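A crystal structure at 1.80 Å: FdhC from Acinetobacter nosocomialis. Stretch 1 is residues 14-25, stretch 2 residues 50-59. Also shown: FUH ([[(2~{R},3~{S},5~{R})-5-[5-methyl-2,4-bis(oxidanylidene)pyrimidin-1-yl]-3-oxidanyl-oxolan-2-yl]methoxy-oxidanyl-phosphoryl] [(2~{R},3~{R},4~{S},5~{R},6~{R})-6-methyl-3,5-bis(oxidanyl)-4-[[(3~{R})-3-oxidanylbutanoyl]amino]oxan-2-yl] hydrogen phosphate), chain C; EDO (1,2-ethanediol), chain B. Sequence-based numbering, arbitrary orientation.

Stretch 1 (14-25) RLVEENDAEFIC
Stretch 2, residues 50-59: WIRNYKNREN

The strongest link between the stretches is a side-chain to backbone hydrogen bond. Lys55 NZ donates to Val16 O at 2.6 Å. The lysine leaves the helix with its CA-to-CB bond toward stretch 1, in rotamer m, m, t, t (-83°, -63°, -161°, -157°). Its long aliphatic chain carries the ammonium to a carbonyl in the loop. Lys55 NZ also forms a salt bridge with Glu58 OE2 at 2.7 Å, one helical turn further on. A longer salt bridge joins Lys55 NZ to Glu17 OE2 at 3.7 Å. Glu17 points its CA-to-CB bond away, but chi1 and chi2 are both m (-56°, -64°), and its end comes nearer to stretch 2.

Glu58 OE2 also accepts a weak hydrogen bond from Tyr54 OH at 2.6 Å. Glu58 is t, t (-172°, -160°) with chi3 at 109°.

A second charged pair joins Glu18 and Arg52. Arg52 NH2 donates to Glu18 OE1 at 3.3 Å, and Arg52 NE donates to Glu18 OE2 at 3.4 Å. Both bonds are weak, but together they make a two-pronged salt bridge. OE1 lies at the edge of the guanidinium, near its plane. Arg52 is t, t, m (-170°, -177°, -47°) with chi4 at 120°; Glu18 is m, t (-85°, -176°) with chi3 at 52°.

Stretch 2 is helical throughout, with phi near -60° and psi near -40°. Stretch 1 starts as a strand at Arg14 and Leu15, passes through a loop at Val16 and Glu17, makes a 3-10 segment at 18-20, and enters a helix at Ala21. Phi/psi are -59/139 at Val16 and -122/164 at Glu17. In register, the CA atoms of Glu18 and Ile51 lie 5.6 Å apart, and those of Leu15 and Glu58 9.4 Å apart. The numbering thus rises in opposite senses.

The turn is braced internally by Asp20. Asp20 OD2 accepts from Glu17 N at 2.6 Å and from Arg14 NH1 at 2.8 Å, while Asp20 OD1 accepts from Arg14 NH2 at 2.8 Å. Backbone Asp20 N also donates to Glu17 O at 2.9 Å.

Ile51 is the centre of the apolar packing. It is buried, points toward stretch 1, and has rotamer m, t (-64°, 171°). Ile51 CG2 meets Val16 CG1 at 3.8 Å. Ile51 CD1 lies 3.9 Å from Val16 CG1, 4.0 Å from Ala21 CB, 4.1 Å from Ile24 CD1 and 3.5 Å from Glu17 O. Both methyls therefore pack on the loop valine, and CD1 also reaches the start of the helix. Val16 is t (167°); Ile24 is m, t (-67°, 175°).

Tyr54 is t (153°), with chi2 at 70°. Tyr54 CE2 lies 4.4 Å from Val16 CB, and Val16 O sits at the ring edge, near its plane. Leu15, m, t (-66°, 172°), places Leu15 CD2 4.0 Å from Tyr54 OH and Leu15 CD1 3.7 Å from Glu58 OE1. The contact buries 486 Å², both sides summed.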

# COMPACT_ATOMS: atom_id res chain seq x y z
N ARG A 14 -9.21 1.60 4.93
CA ARG A 14 -10.53 1.91 4.37
C ARG A 14 -10.43 2.87 3.23
O ARG A 14 -9.46 3.67 3.18
CB ARG A 14 -11.50 2.39 5.45
CG ARG A 14 -11.16 3.76 6.01
CD ARG A 14 -12.37 4.71 6.01
NE ARG A 14 -12.01 5.98 6.60
CZ ARG A 14 -11.49 7.03 5.98
NH1 ARG A 14 -11.32 7.02 4.66
NH2 ARG A 14 -11.17 8.12 6.69
N LEU A 15 -11.40 2.82 2.31
CA LEU A 15 -11.30 3.69 1.11
C LEU A 15 -11.27 5.18 1.42
O LEU A 15 -12.00 5.67 2.30
CB LEU A 15 -12.44 3.38 0.17
CG LEU A 15 -12.39 1.97 -0.46
CD1 LEU A 15 -13.63 1.59 -1.25
CD2 LEU A 15 -11.16 1.85 -1.36
N VAL A 16 -10.44 5.90 0.66
CA VAL A 16 -10.34 7.37 0.75
C VAL A 16 -11.68 8.05 0.45
O VAL A 16 -12.41 7.62 -0.44
CB VAL A 16 -9.22 7.88 -0.18
CG1 VAL A 16 -9.24 9.39 -0.39
CG2 VAL A 16 -7.90 7.45 0.44
N GLU A 17 -11.98 9.09 1.23
CA GLU A 17 -13.16 9.98 0.93
C GLU A 17 -12.65 11.42 0.75
O GLU A 17 -11.52 11.75 1.18
CB GLU A 17 -14.19 9.93 2.06
CG GLU A 17 -14.76 8.57 2.49
CD GLU A 17 -15.57 7.88 1.41
OE1 GLU A 17 -15.76 6.65 1.51
OE2 GLU A 17 -16.04 8.55 0.46
N GLU A 18 -13.47 12.30 0.15
CA GLU A 18 -13.10 13.74 0.01
C GLU A 18 -12.68 14.40 1.30
O GLU A 18 -11.74 15.25 1.33
CB GLU A 18 -14.25 14.57 -0.63
CG GLU A 18 -14.25 14.52 -2.15
CD GLU A 18 -15.32 15.42 -2.75
OE1 GLU A 18 -15.35 16.63 -2.39
OE2 GLU A 18 -16.10 14.92 -3.58
N ASN A 19 -13.32 14.00 2.38
CA ASN A 19 -13.00 14.48 3.69
C ASN A 19 -11.61 14.11 4.22
O ASN A 19 -11.18 14.71 5.19
CB ASN A 19 -14.08 14.03 4.71
CG ASN A 19 -14.31 15.06 5.83
OD1 ASN A 19 -13.44 15.90 6.14
ND2 ASN A 19 -15.52 15.03 6.43
N ASP A 20 -10.89 13.16 3.58
CA ASP A 20 -9.50 12.83 3.98
C ASP A 20 -8.49 13.82 3.37
O ASP A 20 -7.26 13.65 3.54
CB ASP A 20 -9.12 11.42 3.48
CG ASP A 20 -10.00 10.30 4.13
OD1 ASP A 20 -10.12 10.38 5.36
OD2 ASP A 20 -10.55 9.42 3.42
N ALA A 21 -9.00 14.84 2.65
CA ALA A 21 -8.10 15.72 1.93
C ALA A 21 -7.10 16.41 2.82
O ALA A 21 -5.94 16.48 2.47
CB ALA A 21 -8.89 16.71 1.10
N GLU A 22 -7.53 16.93 3.96
CA GLU A 22 -6.58 17.57 4.84
C GLU A 22 -5.52 16.62 5.38
O GLU A 22 -4.37 16.99 5.46
CB GLU A 22 -7.26 18.26 6.00
CG GLU A 22 -6.31 18.81 7.06
CD GLU A 22 -7.04 19.63 8.11
OE1 GLU A 22 -6.40 20.57 8.62
OE2 GLU A 22 -8.24 19.35 8.41
N PHE A 23 -5.92 15.42 5.82
CA PHE A 23 -4.94 14.47 6.30
C PHE A 23 -3.88 14.14 5.21
O PHE A 23 -2.70 14.03 5.50
CB PHE A 23 -5.65 13.18 6.70
CG PHE A 23 -4.68 12.09 7.07
CD1 PHE A 23 -3.89 12.24 8.20
CD2 PHE A 23 -4.45 11.02 6.23
CE1 PHE A 23 -2.95 11.30 8.54
CE2 PHE A 23 -3.48 10.10 6.53
CZ PHE A 23 -2.76 10.22 7.68
N ILE A 24 -4.37 13.98 3.99
CA ILE A 24 -3.55 13.65 2.84
C ILE A 24 -2.62 14.81 2.51
O ILE A 24 -1.42 14.57 2.36
CB ILE A 24 -4.34 13.19 1.63
CG1 ILE A 24 -5.01 11.84 1.94
CG2 ILE A 24 -3.39 12.92 0.48
CD1 ILE A 24 -5.92 11.31 0.86
N CYS A 25 -3.15 16.03 2.41
CA CYS A 25 -2.29 17.20 2.13
C CYS A 25 -1.16 17.26 3.14
O CYS A 25 -0.00 17.42 2.79
CB CYS A 25 -3.06 18.53 2.22
SG CYS A 25 -4.03 18.81 0.77
N TRP A 50 -8.81 16.33 -6.40
CA TRP A 50 -8.05 15.13 -6.79
C TRP A 50 -8.82 13.87 -6.35
O TRP A 50 -8.93 12.90 -7.11
CB TRP A 50 -6.62 15.13 -6.18
CG TRP A 50 -5.67 14.15 -6.85
CD1 TRP A 50 -4.71 14.42 -7.84
CD2 TRP A 50 -5.58 12.75 -6.62
NE1 TRP A 50 -4.06 13.26 -8.21
CE2 TRP A 50 -4.59 12.22 -7.50
CE3 TRP A 50 -6.27 11.86 -5.77
CZ2 TRP A 50 -4.27 10.86 -7.54
CZ3 TRP A 50 -5.93 10.49 -5.83
CH2 TRP A 50 -4.95 10.02 -6.70
N ILE A 51 -9.33 13.90 -5.14
CA ILE A 51 -10.06 12.72 -4.60
C ILE A 51 -11.40 12.49 -5.35
O ILE A 51 -11.80 11.35 -5.64
CB ILE A 51 -10.28 12.88 -3.11
CG1 ILE A 51 -8.95 12.90 -2.36
CG2 ILE A 51 -11.20 11.77 -2.57
CD1 ILE A 51 -9.13 13.27 -0.89
N ARG A 52 -12.06 13.58 -5.72
CA ARG A 52 -13.34 13.48 -6.45
C ARG A 52 -13.17 12.76 -7.79
O ARG A 52 -13.94 11.89 -8.11
CB ARG A 52 -13.98 14.88 -6.58
CG ARG A 52 -15.42 15.01 -7.10
CD ARG A 52 -15.82 16.52 -7.20
NE ARG A 52 -15.46 17.27 -5.97
CZ ARG A 52 -14.64 18.33 -5.86
NH1 ARG A 52 -14.06 18.92 -6.91
NH2 ARG A 52 -14.37 18.83 -4.66
N ASN A 53 -12.14 13.14 -8.56
CA ASN A 53 -11.73 12.47 -9.79
C ASN A 53 -11.32 11.03 -9.54
O ASN A 53 -11.72 10.09 -10.28
CB ASN A 53 -10.56 13.24 -10.44
CG ASN A 53 -11.03 14.54 -11.05
OD1 ASN A 53 -10.55 15.64 -10.74
ND2 ASN A 53 -12.09 14.41 -11.85
N TYR A 54 -10.58 10.87 -8.47
CA TYR A 54 -10.18 9.53 -8.02
C TYR A 54 -11.46 8.66 -7.80
O TYR A 54 -11.49 7.53 -8.22
CB TYR A 54 -9.30 9.57 -6.76
CG TYR A 54 -9.50 8.23 -6.01
CD1 TYR A 54 -9.02 7.03 -6.52
CD2 TYR A 54 -10.31 8.19 -4.90
CE1 TYR A 54 -9.32 5.81 -5.91
CE2 TYR A 54 -10.63 6.99 -4.29
CZ TYR A 54 -10.11 5.81 -4.77
OH TYR A 54 -10.44 4.62 -4.11
N LYS A 55 -12.49 9.24 -7.18
CA LYS A 55 -13.72 8.51 -6.90
C LYS A 55 -14.46 7.99 -8.13
O LYS A 55 -15.10 6.92 -8.06
CB LYS A 55 -14.66 9.29 -5.99
CG LYS A 55 -14.33 9.17 -4.49
CD LYS A 55 -14.46 7.74 -3.95
CE LYS A 55 -14.61 7.71 -2.46
NZ LYS A 55 -14.20 6.41 -1.90
N ASN A 56 -14.36 8.73 -9.23
CA ASN A 56 -14.89 8.27 -10.51
C ASN A 56 -14.15 7.06 -11.00
O ASN A 56 -14.77 6.12 -11.49
CB ASN A 56 -14.78 9.33 -11.60
CG ASN A 56 -15.59 10.57 -11.31
OD1 ASN A 56 -16.61 10.55 -10.60
ND2 ASN A 56 -15.11 11.69 -11.85
N ARG A 57 -12.83 7.10 -10.88
CA ARG A 57 -11.99 5.96 -11.25
C ARG A 57 -12.32 4.74 -10.37
O ARG A 57 -12.45 3.63 -10.88
CB ARG A 57 -10.51 6.34 -11.18
CG ARG A 57 -10.12 7.41 -12.15
CD ARG A 57 -8.63 7.49 -12.48
NE ARG A 57 -7.81 7.87 -11.32
CZ ARG A 57 -7.79 9.05 -10.72
NH1 ARG A 57 -8.57 10.06 -11.13
NH2 ARG A 57 -7.01 9.23 -9.65
N GLU A 58 -12.56 5.00 -9.09
CA GLU A 58 -12.92 3.93 -8.13
C GLU A 58 -14.29 3.33 -8.52
O GLU A 58 -14.42 2.13 -8.60
CB GLU A 58 -12.98 4.46 -6.72
CG GLU A 58 -13.15 3.39 -5.65
CD GLU A 58 -13.68 3.96 -4.32
OE1 GLU A 58 -14.85 3.69 -3.99
OE2 GLU A 58 -12.97 4.69 -3.58
N ASN A 59 -15.25 4.20 -8.81
CA ASN A 59 -16.59 3.78 -9.25
C ASN A 59 -16.54 2.85 -10.46
O ASN A 59 -17.37 1.96 -10.59
CB ASN A 59 -17.50 4.98 -9.56
CG ASN A 59 -17.86 5.81 -8.32
OD1 ASN A 59 -18.21 6.99 -8.41
ND2 ASN A 59 -17.75 5.19 -7.15
O1 FUH C . 4.92 4.10 -3.37
C1 FUH C . 5.51 3.60 -4.32
C2 FUH C . 5.76 2.13 -4.43
C3 FUH C . 5.74 1.43 -3.10
O2 FUH C . 7.07 1.39 -2.50
C4 FUH C . 5.31 -0.00 -3.25
N1 FUH C . 5.98 4.36 -5.39
C5 FUH C . 5.51 5.74 -5.56
C6 FUH C . 6.68 6.68 -5.89
O3 FUH C . 7.30 6.19 -7.00
C7 FUH C . 6.25 8.08 -6.28
C8 FUH C . 7.36 8.96 -6.89
O4 FUH C . 5.19 8.02 -7.26
C9 FUH C . 4.49 5.78 -6.68
O5 FUH C . 3.28 5.09 -6.34
C10 FUH C . 4.08 7.18 -6.93
O6 FUH C . 3.45 7.65 -5.74
P1 FUH C . 2.62 8.98 -5.70
O7 FUH C . 3.48 10.18 -5.56
O8 FUH C . 1.71 8.80 -4.49
O9 FUH C . 1.56 9.03 -6.89
P2 FUH C . 1.69 9.48 -8.42
O10 FUH C . 1.11 8.38 -9.24
O11 FUH C . 3.16 9.76 -8.67
O12 FUH C . 0.77 10.76 -8.37
C11 FUH C . 0.15 11.24 -9.56
C12 FUH C . -0.06 12.72 -9.42
C13 FUH C . 1.18 13.47 -8.89
O13 FUH C . 1.30 14.79 -9.46
C14 FUH C . 0.90 13.69 -7.41
C15 FUH C . -0.61 13.81 -7.41
O14 FUH C . -1.11 12.98 -8.49
N2 FUH C . -1.32 13.28 -6.23
C16 FUH C . -1.30 11.95 -5.94
C17 FUH C . -2.03 11.46 -4.86
C18 FUH C . -2.06 9.98 -4.50
C19 FUH C . -2.75 12.41 -4.07
O15 FUH C . -3.48 11.99 -3.08
N3 FUH C . -2.75 13.71 -4.38
C20 FUH C . -2.08 14.11 -5.46
O16 FUH C . -2.06 15.41 -5.75
C1 EDO B . -9.00 10.78 9.34
O1 EDO B . -10.33 10.38 8.96
C2 EDO B . -8.14 10.97 8.10
O2 EDO B . -8.83 11.71 7.08